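Local coordinates for protein deacetylase EF_0837 (Enterococcus faecalis, PDB 2ICS) that acts in vitro as a zinc-dependent esterase that deacetylates acetyl-(R)-mandelate, though with very low efficiency, at residues D58-C63 against L209-N214; T271-R276 against G281-L286; A266-T271 against A312-L317; F251-A256 against M290-V295. All coordinates share one frame; numbering follows the deposited sequence.

From the N terminus, the segment 58-63 is met first by 209-214: interaction 1 closes a loop of 145 residues at the binuclear zinc site and is complete before the others open. Segments 251-256 and then 266-271 follow. Interaction 2 (271-276 with 281-286) is a tight local closure nested inside the loops closed by both interaction 3 and interaction 4. Segment 290-295 next closes interaction 4, and 312-317 closes interaction 3, so these two cross. Thr271 is shared by interactions 2 and 3, and its OG1 reaches Asp58 of interaction 1. Asp272 joins His60 and His62 on one zinc, while Lys292 NZ bonds to Pro282 O, tying helix 286-296 to the loop before it.

Interaction 1 (D58-C63 against L209-N214); sequences DDHVHC and LTHCFN. With ZN (zinc ion), chain B; ZN (zinc ion), chain C.
His60 presents the edge of its imidazole to Thr210, and the two side chains cross at about a right angle. ND1 donates to Thr210 OG1 over 2.8 Å with an N-H...O angle of 161°, and the oxygen lies close to the ring plane, as an in-plane N-H requires. Because NE2 of the same ring binds one zinc at 2.2 Å, the imidazole is held at both nitrogens and its rotation is fixed. CG stands anti to the backbone N (chi1 -172°), which carries the ring out toward Thr210.

Thr210 OG1 is in turn hydrogen-bonded to Asp243 OD2, a second-shell link behind the metal ligand. The threonine also serves the second zinc ligand: its CG2 sits 3.9 Å above the centre of one face of the His211 ring. The His60 and His211 rings meet obliquely, CE1 to CE1 at 3.6 Å, with planes at 41°. His211 NE2 binds the other zinc at 2.2 Å, and its ND1 is bonded to Gly245 O. A water lies 2.0 Å from the zinc of His60 and His62 and 2.2 Å from the zinc of His211, bridging the pair; carboxylated Lys154 joins both metals too.

The site sits in a TIM barrel of the amidohydrolase type, between the end of strand 51-61, which runs beside strand 83-89, and the C-terminal part of strand 208-210, which lies between strands 186-189 and 241-243.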
loop_
_atom_site.group_PDB
_atom_site.type_symbol
_atom_site.label_atom_id
_atom_site.label_comp_id
_atom_site.label_asym_id
_atom_site.label_seq_id
_atom_site.Cartn_x
_atom_site.Cartn_y
_atom_site.Cartn_z
ATOM N N ASP A 58 1.533 -1.913 -3.439
ATOM C CA ASP A 58 1.777 -0.833 -2.480
ATOM C C ASP A 58 0.504 0.008 -2.440
ATOM O O ASP A 58 0.295 0.832 -3.322
ATOM C CB ASP A 58 2.943 0.032 -2.959
ATOM C CG ASP A 58 3.507 0.914 -1.863
ATOM O OD1 ASP A 58 2.782 1.198 -0.884
ATOM O OD2 ASP A 58 4.678 1.336 -1.990
ATOM N N ASP A 59 -0.338 -0.179 -1.424
ATOM C CA ASP A 59 -1.594 0.566 -1.370
ATOM C C ASP A 59 -1.562 1.987 -0.805
ATOM O O ASP A 59 -2.605 2.548 -0.475
ATOM C CB ASP A 59 -2.695 -0.256 -0.668
ATOM C CG ASP A 59 -2.468 -0.405 0.824
ATOM O OD1 ASP A 59 -1.641 0.342 1.391
ATOM O OD2 ASP A 59 -3.140 -1.268 1.428
ATOM N N HIS A 60 -0.379 2.567 -0.661
ATOM C CA HIS A 60 -0.306 3.949 -0.217
ATOM C C HIS A 60 0.874 4.570 -0.941
ATOM O O HIS A 60 2.028 4.445 -0.526
ATOM C CB HIS A 60 -0.153 4.090 1.300
ATOM C CG HIS A 60 -0.263 5.508 1.769
ATOM N ND1 HIS A 60 -0.729 5.880 3.010
ATOM C CD2 HIS A 60 0.065 6.667 1.139
ATOM C CE1 HIS A 60 -0.669 7.225 3.095
ATOM N NE2 HIS A 60 -0.194 7.748 1.983
ATOM N N VAL A 61 0.555 5.266 -2.024
ATOM C CA VAL A 61 1.560 5.878 -2.874
ATOM C C VAL A 61 1.127 7.264 -3.366
ATOM O O VAL A 61 -0.035 7.640 -3.247
ATOM C CB VAL A 61 1.793 4.937 -4.081
ATOM C CG1 VAL A 61 2.241 5.707 -5.289
ATOM C CG2 VAL A 61 2.788 3.863 -3.700
ATOM N N HIS A 62 2.076 8.016 -3.912
ATOM C CA HIS A 62 1.808 9.328 -4.478
ATOM C C HIS A 62 2.582 9.381 -5.791
ATOM O O HIS A 62 3.791 9.632 -5.817
ATOM C CB HIS A 62 2.243 10.419 -3.508
ATOM C CG HIS A 62 1.375 10.498 -2.292
ATOM N ND1 HIS A 62 0.057 10.898 -2.319
ATOM C CD2 HIS A 62 1.617 10.118 -1.012
ATOM C CE1 HIS A 62 -0.450 10.743 -1.085
ATOM N NE2 HIS A 62 0.458 10.274 -0.253
ATOM N N CYS A 63 1.875 9.107 -6.884
ATOM C CA CYS A 63 2.507 9.068 -8.190
ATOM C C CYS A 63 1.860 9.862 -9.324
ATOM O O CYS A 63 1.931 9.445 -10.481
ATOM C CB CYS A 63 2.677 7.609 -8.623
ATOM S SG CYS A 63 1.146 6.671 -8.685
ATOM N N LEU A 209 -6.740 2.366 8.274
ATOM C CA LEU A 209 -6.028 3.352 9.078
ATOM C C LEU A 209 -4.570 3.332 8.628
ATOM O O LEU A 209 -3.843 2.394 8.955
ATOM C CB LEU A 209 -6.104 2.966 10.556
ATOM C CG LEU A 209 -5.356 3.864 11.540
ATOM C CD1 LEU A 209 -6.160 5.140 11.719
ATOM C CD2 LEU A 209 -5.162 3.157 12.880
ATOM N N THR A 210 -4.132 4.341 7.879
ATOM C CA THR A 210 -2.747 4.353 7.423
ATOM C C THR A 210 -1.874 5.146 8.412
ATOM O O THR A 210 -2.395 5.907 9.234
ATOM C CB THR A 210 -2.651 4.890 5.959
ATOM O OG1 THR A 210 -1.378 4.542 5.393
ATOM C CG2 THR A 210 -2.853 6.390 5.912
ATOM N N HIS A 211 -0.557 4.941 8.350
ATOM C CA HIS A 211 0.389 5.579 9.272
ATOM C C HIS A 211 0.157 4.993 10.667
ATOM O O HIS A 211 0.446 5.629 11.684
ATOM C CB HIS A 211 0.178 7.097 9.349
ATOM C CG HIS A 211 0.268 7.796 8.032
ATOM N ND1 HIS A 211 1.150 7.451 7.031
ATOM C CD2 HIS A 211 -0.394 8.889 7.578
ATOM C CE1 HIS A 211 1.000 8.324 6.031
ATOM N NE2 HIS A 211 0.073 9.216 6.317
ATOM N N CYS A 212 -0.356 3.769 10.710
ATOM C CA CYS A 212 -0.686 3.113 11.971
ATOM C C CYS A 212 0.394 3.086 13.054
ATOM O O CYS A 212 0.070 3.164 14.238
ATOM C CB CYS A 212 -1.193 1.690 11.704
ATOM S SG CYS A 212 0.026 0.522 11.039
ATOM N N PHE A 213 1.663 2.964 12.672
ATOM C CA PHE A 213 2.725 2.938 13.669
ATOM C C PHE A 213 3.551 4.218 13.715
ATOM O O PHE A 213 4.765 4.163 13.904
ATOM C CB PHE A 213 3.658 1.737 13.453
ATOM C CG PHE A 213 2.984 0.392 13.612
ATOM C CD1 PHE A 213 1.878 0.234 14.449
ATOM C CD2 PHE A 213 3.467 -0.721 12.926
ATOM C CE1 PHE A 213 1.262 -1.010 14.599
ATOM C CE2 PHE A 213 2.861 -1.970 13.069
ATOM C CZ PHE A 213 1.758 -2.118 13.905
ATOM N N ASN A 214 2.908 5.372 13.547
ATOM C CA ASN A 214 3.649 6.625 13.608
ATOM C C ASN A 214 4.009 6.881 15.072
ATOM O O ASN A 214 3.309 6.424 15.978
ATOM C CB ASN A 214 2.830 7.790 13.031
ATOM C CG ASN A 214 1.659 8.188 13.910
ATOM O OD1 ASN A 214 0.492 8.023 13.529
ATOM N ND2 ASN A 214 1.957 8.726 15.085
HETATM ZN ZN ZN B . 0.496 9.849 1.695
HETATM ZN ZN ZN C . -0.570 10.828 4.983
HETATM O O HOH W 1 1.050 10.128 3.610
#

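Interaction 2 (T271-R276 against G281-L286); sequences TDIYIR and GPVYDL. With ZN (zinc ion), chain B.
Thr271 packs against Val283 and Leu286 just before the zinc ligand Asp272, in the active-site loop that carries the aspartate ligand of amidohydrolase TIM barrels. The chain runs from here into short helix 275-279 and returns through 281-286, with a cis peptide before Pro282. Taken from its base, the Thr271 side chain uses every atom. CB lies 3.7 Å from Val283 CG2. The OG1 branch sits between the backbone N and carbonyl carbon (chi1 62°) and turns to strand 51-61, where it is hydrogen-bonded to Asp58 OD2; it also accepts a weak bond from Ile273 N at 3.2 Å, with an N-H...O angle of 131°. The methyl CG2 goes to the start of helix 286-296: Leu286 CA is 3.6 Å from it, and Leu286 CD1 is 3.8 Å from it.

Asp285 is the N-cap of that helix: its side chain caps a backbone N of the first turn, and OD2 is also hydrogen-bonded to Thr288 OG1. Between Thr271 and Ile273, Asp272 turns to the metal site, its OD1 binding the zinc at 2.2 Å together with His60 and His62. Ile273 CB makes an apolar contact with Val283 CG2 at 4.2 Å. Separately, the methyl Ile273 CD1 rests against a backbone carbonyl, 3.7 Å from Tyr284 O.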
loop_
_atom_site.group_PDB
_atom_site.type_symbol
_atom_site.label_atom_id
_atom_site.label_comp_id
_atom_site.label_asym_id
_atom_site.label_seq_id
_atom_site.Cartn_x
_atom_site.Cartn_y
_atom_site.Cartn_z
ATOM N N THR A 271 4.306 2.152 1.694
ATOM C CA THR A 271 5.387 3.125 1.799
ATOM C C THR A 271 5.091 4.605 1.982
ATOM O O THR A 271 5.903 5.315 2.580
ATOM C CB THR A 271 6.263 3.054 0.548
ATOM O OG1 THR A 271 5.458 3.391 -0.592
ATOM C CG2 THR A 271 6.835 1.650 0.365
ATOM N N ASP A 272 3.948 5.066 1.476
ATOM C CA ASP A 272 3.616 6.493 1.487
ATOM C C ASP A 272 4.824 7.179 0.854
ATOM O O ASP A 272 5.325 8.193 1.329
ATOM C CB ASP A 272 3.390 7.052 2.882
ATOM C CG ASP A 272 3.097 8.548 2.853
ATOM O OD1 ASP A 272 2.558 9.020 1.833
ATOM O OD2 ASP A 272 3.393 9.257 3.835
ATOM N N ILE A 273 5.280 6.582 -0.236
ATOM C CA ILE A 273 6.444 7.046 -0.971
ATOM C C ILE A 273 6.133 8.130 -2.004
ATOM O O ILE A 273 5.039 8.187 -2.571
ATOM C CB ILE A 273 7.087 5.848 -1.703
ATOM C CG1 ILE A 273 8.446 6.224 -2.280
ATOM C CG2 ILE A 273 6.163 5.377 -2.840
ATOM C CD1 ILE A 273 9.184 5.025 -2.867
ATOM N N TYR A 274 7.106 9.004 -2.218
ATOM C CA TYR A 274 7.017 10.044 -3.234
ATOM C C TYR A 274 8.483 10.354 -3.522
ATOM O O TYR A 274 9.356 9.980 -2.731
ATOM C CB TYR A 274 6.194 11.255 -2.761
ATOM C CG TYR A 274 6.840 12.221 -1.810
ATOM C CD1 TYR A 274 7.252 13.481 -2.249
ATOM C CD2 TYR A 274 6.976 11.915 -0.460
ATOM C CE1 TYR A 274 7.777 14.412 -1.360
ATOM C CE2 TYR A 274 7.500 12.837 0.437
ATOM C CZ TYR A 274 7.898 14.083 -0.017
ATOM O OH TYR A 274 8.411 15.001 0.870
ATOM N N ILE A 275 8.762 10.999 -4.648
ATOM C CA ILE A 275 10.141 11.233 -5.051
ATOM C C ILE A 275 11.151 11.639 -3.977
ATOM O O ILE A 275 12.259 11.106 -3.946
ATOM C CB ILE A 275 10.208 12.226 -6.246
ATOM C CG1 ILE A 275 11.572 12.109 -6.930
ATOM C CG2 ILE A 275 9.964 13.658 -5.777
ATOM C CD1 ILE A 275 11.601 12.650 -8.352
ATOM N N ARG A 276 10.776 12.546 -3.084
ATOM C CA ARG A 276 11.698 13.000 -2.047
ATOM C C ARG A 276 12.125 11.947 -1.029
ATOM O O ARG A 276 13.324 11.794 -0.775
ATOM C CB ARG A 276 11.124 14.223 -1.320
ATOM C CG ARG A 276 10.951 15.440 -2.224
ATOM C CD ARG A 276 10.391 16.652 -1.477
ATOM N NE ARG A 276 11.291 17.122 -0.426
ATOM C CZ ARG A 276 11.084 18.215 0.305
ATOM N NH1 ARG A 276 10.001 18.960 0.104
ATOM N NH2 ARG A 276 11.961 18.564 1.241
ATOM N N GLY A 281 15.519 8.923 1.110
ATOM C CA GLY A 281 15.134 8.165 2.291
ATOM C C GLY A 281 14.175 8.997 3.124
ATOM O O GLY A 281 13.878 10.133 2.749
ATOM N N PRO A 282 13.690 8.493 4.271
ATOM C CA PRO A 282 13.940 7.193 4.905
ATOM C C PRO A 282 13.265 5.977 4.249
ATOM O O PRO A 282 13.632 4.835 4.533
ATOM C CB PRO A 282 13.458 7.426 6.329
ATOM C CG PRO A 282 12.278 8.310 6.118
ATOM C CD PRO A 282 12.803 9.315 5.114
ATOM N N VAL A 283 12.275 6.214 3.396
ATOM C CA VAL A 283 11.603 5.114 2.703
ATOM C C VAL A 283 12.127 5.110 1.281
ATOM O O VAL A 283 11.797 5.986 0.490
ATOM C CB VAL A 283 10.066 5.301 2.677
ATOM C CG1 VAL A 283 9.729 6.754 2.610
ATOM C CG2 VAL A 283 9.461 4.568 1.475
ATOM N N TYR A 284 12.940 4.127 0.943
ATOM C CA TYR A 284 13.506 4.088 -0.399
ATOM C C TYR A 284 12.650 3.321 -1.395
ATOM O O TYR A 284 12.607 3.660 -2.578
ATOM C CB TYR A 284 14.905 3.487 -0.342
ATOM C CG TYR A 284 15.877 4.305 0.479
ATOM C CD1 TYR A 284 15.938 4.177 1.868
ATOM C CD2 TYR A 284 16.740 5.215 -0.138
ATOM C CE1 TYR A 284 16.843 4.938 2.624
ATOM C CE2 TYR A 284 17.639 5.976 0.601
ATOM C CZ TYR A 284 17.691 5.836 1.978
ATOM O OH TYR A 284 18.589 6.599 2.696
ATOM N N ASP A 285 11.975 2.285 -0.905
ATOM C CA ASP A 285 11.110 1.454 -1.727
ATOM C C ASP A 285 10.320 0.485 -0.838
ATOM O O ASP A 285 10.481 0.483 0.379
ATOM C CB ASP A 285 11.951 0.702 -2.769
ATOM C CG ASP A 285 13.150 -0.005 -2.159
ATOM O OD1 ASP A 285 14.136 -0.229 -2.885
ATOM O OD2 ASP A 285 13.110 -0.348 -0.964
ATOM N N LEU A 286 9.459 -0.328 -1.439
ATOM C CA LEU A 286 8.655 -1.260 -0.652
ATOM C C LEU A 286 9.536 -2.322 0.008
ATOM O O LEU A 286 9.376 -2.617 1.188
ATOM C CB LEU A 286 7.597 -1.916 -1.539
ATOM C CG LEU A 286 6.562 -2.795 -0.827
ATOM C CD1 LEU A 286 5.687 -1.949 0.096
ATOM C CD2 LEU A 286 5.713 -3.494 -1.871
HETATM ZN ZN ZN B . 0.496 9.849 1.695
HETATM O O HOH W 1 1.050 10.128 3.610
#

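Interaction 3 (A266-T271 against A312-L317); sequences AASIST and AENFHL
Ser268 and Asn314 are the pair that meets here, and the evidence for a direct link is one weak hydrogen bond. Asn314 ND2 donates to Ser268 OG over 3.1 Å, but the N-H...O angle of 122° is well short of straight. The asparagine CG stands anti to its own carbonyl carbon (chi1 -66°), which sends the amide toward the serine. The same nitrogen also lies 3.5 Å from Ser268 CB, so the amide end rests against the serine methylene as well as its hydroxyl.

Each side chain has a further partner: Ser268 OG its main one, Asp243 OD1, and Asn314 ND2 a second weak bond to Asp59 OD2. Ser270 OG reaches the other oxygen of the same carboxylate, Asp243 OD2.

Backbone bonds fix both sides. Ser268 pairs with Phe242 and Ile244, alongside strand 241-243. On the other side, helix 309-314 ends in a Schellman motif: Leu317 N bonds to Ala312 O at 2.8 Å, and His316 N bonds weakly to Glu313 O at 3.3 Å. His316 is the C' residue, with the positive phi (52°) that the motif needs.

Chemically, the asparagine amide is shared between two acceptors and grips neither firmly, whereas Asp243 holds Ser268 and Ser270 through separate oxygens. The helix end is therefore joined lightly to a polar network that leads, by way of Thr210, to the zinc ligand His60.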
loop_
_atom_site.group_PDB
_atom_site.type_symbol
_atom_site.label_atom_id
_atom_site.label_comp_id
_atom_site.label_asym_id
_atom_site.label_seq_id
_atom_site.Cartn_x
_atom_site.Cartn_y
_atom_site.Cartn_z
ATOM N N ALA A 266 0.562 -5.060 11.746
ATOM C CA ALA A 266 -0.125 -4.294 10.718
ATOM C C ALA A 266 -0.751 -5.283 9.733
ATOM O O ALA A 266 -0.193 -6.350 9.468
ATOM C CB ALA A 266 0.856 -3.374 9.994
ATOM N N ALA A 267 -1.910 -4.930 9.198
ATOM C CA ALA A 267 -2.601 -5.787 8.245
ATOM C C ALA A 267 -1.941 -5.695 6.876
ATOM O O ALA A 267 -1.890 -6.674 6.126
ATOM C CB ALA A 267 -4.067 -5.378 8.146
ATOM N N SER A 268 -1.448 -4.504 6.550
ATOM C CA SER A 268 -0.796 -4.283 5.270
ATOM C C SER A 268 0.392 -3.340 5.405
ATOM O O SER A 268 0.399 -2.424 6.239
ATOM C CB SER A 268 -1.797 -3.724 4.245
ATOM O OG SER A 268 -2.475 -2.582 4.742
ATOM N N ILE A 269 1.392 -3.584 4.568
ATOM C CA ILE A 269 2.612 -2.801 4.551
ATOM C C ILE A 269 2.642 -1.922 3.306
ATOM O O ILE A 269 2.492 -2.408 2.186
ATOM C CB ILE A 269 3.839 -3.742 4.574
ATOM C CG1 ILE A 269 3.864 -4.507 5.898
ATOM C CG2 ILE A 269 5.133 -2.955 4.389
ATOM C CD1 ILE A 269 4.911 -5.588 5.942
ATOM N N SER A 270 2.811 -0.620 3.516
ATOM C CA SER A 270 2.864 0.348 2.422
ATOM C C SER A 270 3.945 1.384 2.714
ATOM O O SER A 270 4.407 1.513 3.849
ATOM C CB SER A 270 1.508 1.030 2.231
ATOM O OG SER A 270 1.086 1.664 3.424
ATOM N N THR A 271 4.306 2.152 1.694
ATOM C CA THR A 271 5.387 3.125 1.799
ATOM C C THR A 271 5.091 4.605 1.982
ATOM O O THR A 271 5.903 5.315 2.580
ATOM C CB THR A 271 6.263 3.054 0.548
ATOM O OG1 THR A 271 5.458 3.391 -0.592
ATOM C CG2 THR A 271 6.835 1.650 0.365
ATOM N N ALA A 312 -4.737 -6.269 -1.623
ATOM C CA ALA A 312 -5.696 -6.670 -2.653
ATOM C C ALA A 312 -7.097 -6.727 -2.043
ATOM O O ALA A 312 -8.072 -6.289 -2.657
ATOM C CB ALA A 312 -5.311 -8.035 -3.233
ATOM N N GLU A 313 -7.186 -7.253 -0.825
ATOM C CA GLU A 313 -8.463 -7.340 -0.121
ATOM C C GLU A 313 -8.930 -5.989 0.429
ATOM O O GLU A 313 -10.119 -5.683 0.399
ATOM C CB GLU A 313 -8.370 -8.337 1.031
ATOM C CG GLU A 313 -8.554 -9.784 0.620
ATOM C CD GLU A 313 -8.344 -10.741 1.780
ATOM O OE1 GLU A 313 -8.608 -10.342 2.933
ATOM O OE2 GLU A 313 -7.930 -11.894 1.537
ATOM N N ASN A 314 -8.002 -5.184 0.937
ATOM C CA ASN A 314 -8.368 -3.880 1.486
ATOM C C ASN A 314 -9.140 -3.037 0.478
ATOM O O ASN A 314 -10.084 -2.336 0.842
ATOM C CB ASN A 314 -7.130 -3.078 1.909
ATOM C CG ASN A 314 -6.382 -3.706 3.066
ATOM O OD1 ASN A 314 -6.905 -4.578 3.767
ATOM N ND2 ASN A 314 -5.148 -3.244 3.286
ATOM N N PHE A 315 -8.733 -3.109 -0.787
ATOM C CA PHE A 315 -9.362 -2.314 -1.830
ATOM C C PHE A 315 -10.087 -3.075 -2.927
ATOM O O PHE A 315 -10.281 -2.573 -4.032
ATOM C CB PHE A 315 -8.314 -1.370 -2.416
ATOM C CG PHE A 315 -7.806 -0.379 -1.416
ATOM C CD1 PHE A 315 -8.575 0.725 -1.068
ATOM C CD2 PHE A 315 -6.607 -0.598 -0.750
ATOM C CE1 PHE A 315 -8.161 1.595 -0.065
ATOM C CE2 PHE A 315 -6.183 0.266 0.257
ATOM C CZ PHE A 315 -6.964 1.364 0.600
ATOM N N HIS A 316 -10.489 -4.295 -2.608
ATOM C CA HIS A 316 -11.240 -5.114 -3.537
ATOM C C HIS A 316 -10.646 -5.298 -4.925
ATOM O O HIS A 316 -11.352 -5.201 -5.929
ATOM C CB HIS A 316 -12.665 -4.560 -3.627
ATOM C CG HIS A 316 -13.366 -4.526 -2.305
ATOM N ND1 HIS A 316 -13.963 -3.389 -1.805
ATOM C CD2 HIS A 316 -13.524 -5.481 -1.358
ATOM C CE1 HIS A 316 -14.454 -3.644 -0.605
ATOM N NE2 HIS A 316 -14.201 -4.906 -0.310
ATOM N N LEU A 317 -9.340 -5.545 -4.983
ATOM C CA LEU A 317 -8.695 -5.815 -6.257
ATOM C C LEU A 317 -8.894 -7.329 -6.404
ATOM O O LEU A 317 -7.978 -8.126 -6.180
ATOM C CB LEU A 317 -7.203 -5.459 -6.212
ATOM C CG LEU A 317 -6.836 -3.982 -6.017
ATOM C CD1 LEU A 317 -7.577 -3.108 -7.027
ATOM C CD2 LEU A 317 -7.200 -3.559 -4.619
#

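Interaction 4 (F251-A256 against M290-V295); sequences FNFHVA and MEKLRV
Phe253 and Phe251 share the apolar contact with Lys292. Phe253 crosses the lysine at about a right angle, and its CZ lies 3.9 Å from the aliphatic Lys292 CG. Phe251 adds a looser approach, its CE2 4.2 Å from Lys292 CD. The two phenylalanines also support one another, Phe251 CE2 lying 3.8 Å above a face of the Phe253 ring, toward the rim. Val295 borders the same ring, though the placement of its CG1 is doubtful.

Contacts with polar atoms are few. Lys292 O lies 3.8 Å from Phe253 CE1, at the ring edge and near its plane. Beyond CG the lysine chain is extended (chi2 180°), which takes NZ past the aromatic rings to bond with Pro282 O and Thr344 O; its methylenes can thus serve as hydrocarbon while the ammonium is satisfied by carbonyls.

Capping settles the start of one helix: Asn252 is the N-cap of helix 253-261, its OD1 accepting from Val255 N at 3.0 Å with an N-H...O angle of 150°.

Helix 253-261 follows strand 241-243; helix 286-296 comes after segment 266-271, which pairs with that strand, and the loop with helix 275-279. This is consistent with neighbouring helices in the outer layer of a TIM barrel.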
loop_
_atom_site.group_PDB
_atom_site.type_symbol
_atom_site.label_atom_id
_atom_site.label_comp_id
_atom_site.label_asym_id
_atom_site.label_seq_id
_atom_site.Cartn_x
_atom_site.Cartn_y
_atom_site.Cartn_z
ATOM N N PHE A 251 6.430 6.347 10.390
ATOM C CA PHE A 251 6.783 5.013 10.876
ATOM C C PHE A 251 7.864 5.060 11.948
ATOM O O PHE A 251 8.965 5.551 11.718
ATOM C CB PHE A 251 7.253 4.103 9.741
ATOM C CG PHE A 251 7.684 2.741 10.214
ATOM C CD1 PHE A 251 6.746 1.817 10.657
ATOM C CD2 PHE A 251 9.036 2.407 10.281
ATOM C CE1 PHE A 251 7.142 0.577 11.166
ATOM C CE2 PHE A 251 9.447 1.169 10.790
ATOM C CZ PHE A 251 8.494 0.252 11.234
ATOM N N ASN A 252 7.545 4.510 13.112
ATOM C CA ASN A 252 8.457 4.498 14.245
ATOM C C ASN A 252 8.726 3.050 14.680
ATOM O O ASN A 252 7.795 2.308 14.999
ATOM C CB ASN A 252 7.830 5.332 15.377
ATOM C CG ASN A 252 8.702 5.413 16.621
ATOM O OD1 ASN A 252 8.833 4.442 17.370
ATOM N ND2 ASN A 252 9.297 6.582 16.851
ATOM N N PHE A 253 10.000 2.650 14.660
ATOM C CA PHE A 253 10.403 1.293 15.051
ATOM C C PHE A 253 9.908 0.912 16.441
ATOM O O PHE A 253 9.358 -0.175 16.641
ATOM C CB PHE A 253 11.932 1.146 15.039
ATOM C CG PHE A 253 12.519 0.818 13.684
ATOM C CD1 PHE A 253 12.175 -0.355 13.025
ATOM C CD2 PHE A 253 13.467 1.651 13.108
ATOM C CE1 PHE A 253 12.771 -0.695 11.815
ATOM C CE2 PHE A 253 14.072 1.320 11.896
ATOM C CZ PHE A 253 13.723 0.144 11.251
ATOM N N HIS A 254 10.107 1.804 17.406
ATOM C CA HIS A 254 9.692 1.512 18.769
ATOM C C HIS A 254 8.205 1.182 18.853
ATOM O O HIS A 254 7.802 0.253 19.558
ATOM C CB HIS A 254 10.009 2.686 19.692
ATOM C CG HIS A 254 9.688 2.414 21.127
ATOM N ND1 HIS A 254 10.330 1.437 21.857
ATOM C CD2 HIS A 254 8.747 2.941 21.947
ATOM C CE1 HIS A 254 9.796 1.372 23.064
ATOM N NE2 HIS A 254 8.833 2.273 23.143
ATOM N N VAL A 255 7.393 1.937 18.123
ATOM C CA VAL A 255 5.955 1.715 18.133
ATOM C C VAL A 255 5.589 0.346 17.553
ATOM O O VAL A 255 4.777 -0.387 18.128
ATOM C CB VAL A 255 5.229 2.829 17.352
ATOM C CG1 VAL A 255 3.737 2.546 17.295
ATOM C CG2 VAL A 255 5.486 4.179 18.026
ATOM N N ALA A 256 6.194 0.009 16.417
ATOM C CA ALA A 256 5.947 -1.269 15.750
ATOM C C ALA A 256 6.412 -2.433 16.615
ATOM O O ALA A 256 5.749 -3.474 16.685
ATOM C CB ALA A 256 6.671 -1.305 14.393
HETATM N N MSE A 290 9.606 -3.516 3.792
HETATM C CA MSE A 290 9.375 -4.905 4.163
HETATM C C MSE A 290 10.505 -5.412 5.074
HETATM O O MSE A 290 10.260 -6.157 6.024
HETATM C CB MSE A 290 9.283 -5.765 2.898
HETATM C CG MSE A 290 8.079 -5.422 2.016
HETATM SE SE MSE A 290 8.214 -6.150 0.220
HETATM C CE MSE A 290 8.025 -8.023 0.644
ATOM N N GLU A 291 11.737 -4.998 4.781
ATOM C CA GLU A 291 12.887 -5.401 5.578
ATOM C C GLU A 291 12.808 -4.774 6.969
ATOM O O GLU A 291 13.379 -5.296 7.926
ATOM C CB GLU A 291 14.191 -4.979 4.892
ATOM C CG GLU A 291 14.352 -5.543 3.489
ATOM C CD GLU A 291 15.492 -4.902 2.733
ATOM O OE1 GLU A 291 15.803 -3.728 3.021
ATOM O OE2 GLU A 291 16.067 -5.566 1.843
ATOM N N LYS A 292 12.101 -3.652 7.083
ATOM C CA LYS A 292 11.959 -3.002 8.384
ATOM C C LYS A 292 11.026 -3.807 9.286
ATOM O O LYS A 292 11.279 -3.957 10.478
ATOM C CB LYS A 292 11.449 -1.570 8.218
ATOM C CG LYS A 292 12.490 -0.635 7.604
ATOM C CD LYS A 292 11.975 0.792 7.440
ATOM C CE LYS A 292 13.040 1.665 6.783
ATOM N NZ LYS A 292 12.534 3.005 6.389
ATOM N N LEU A 293 9.943 -4.335 8.728
ATOM C CA LEU A 293 9.043 -5.137 9.547
ATOM C C LEU A 293 9.657 -6.504 9.803
ATOM O O LEU A 293 9.269 -7.208 10.733
ATOM C CB LEU A 293 7.683 -5.259 8.872
ATOM C CG LEU A 293 7.017 -3.902 9.123
ATOM C CD1 LEU A 293 6.435 -3.343 7.852
ATOM C CD2 LEU A 293 5.983 -4.056 10.224
ATOM N N ARG A 294 10.631 -6.873 8.980
ATOM C CA ARG A 294 11.308 -8.144 9.161
ATOM C C ARG A 294 12.192 -7.994 10.389
ATOM O O ARG A 294 12.210 -8.861 11.259
ATOM C CB ARG A 294 12.162 -8.486 7.938
ATOM C CG ARG A 294 13.085 -9.689 8.140
ATOM C CD ARG A 294 12.328 -10.888 8.680
ATOM N NE ARG A 294 13.194 -12.044 8.889
ATOM C CZ ARG A 294 13.032 -12.928 9.870
ATOM N NH1 ARG A 294 12.037 -12.788 10.741
ATOM N NH2 ARG A 294 13.862 -13.958 9.980
ATOM N N VAL A 295 12.905 -6.874 10.464
ATOM C CA VAL A 295 13.796 -6.616 11.587
ATOM C C VAL A 295 12.980 -6.390 12.861
ATOM O O VAL A 295 13.449 -6.669 13.963
ATOM C CB VAL A 295 14.706 -5.385 11.316
ATOM C CG1 VAL A 295 13.914 -4.095 11.458
ATOM C CG2 VAL A 295 15.888 -5.396 12.266
#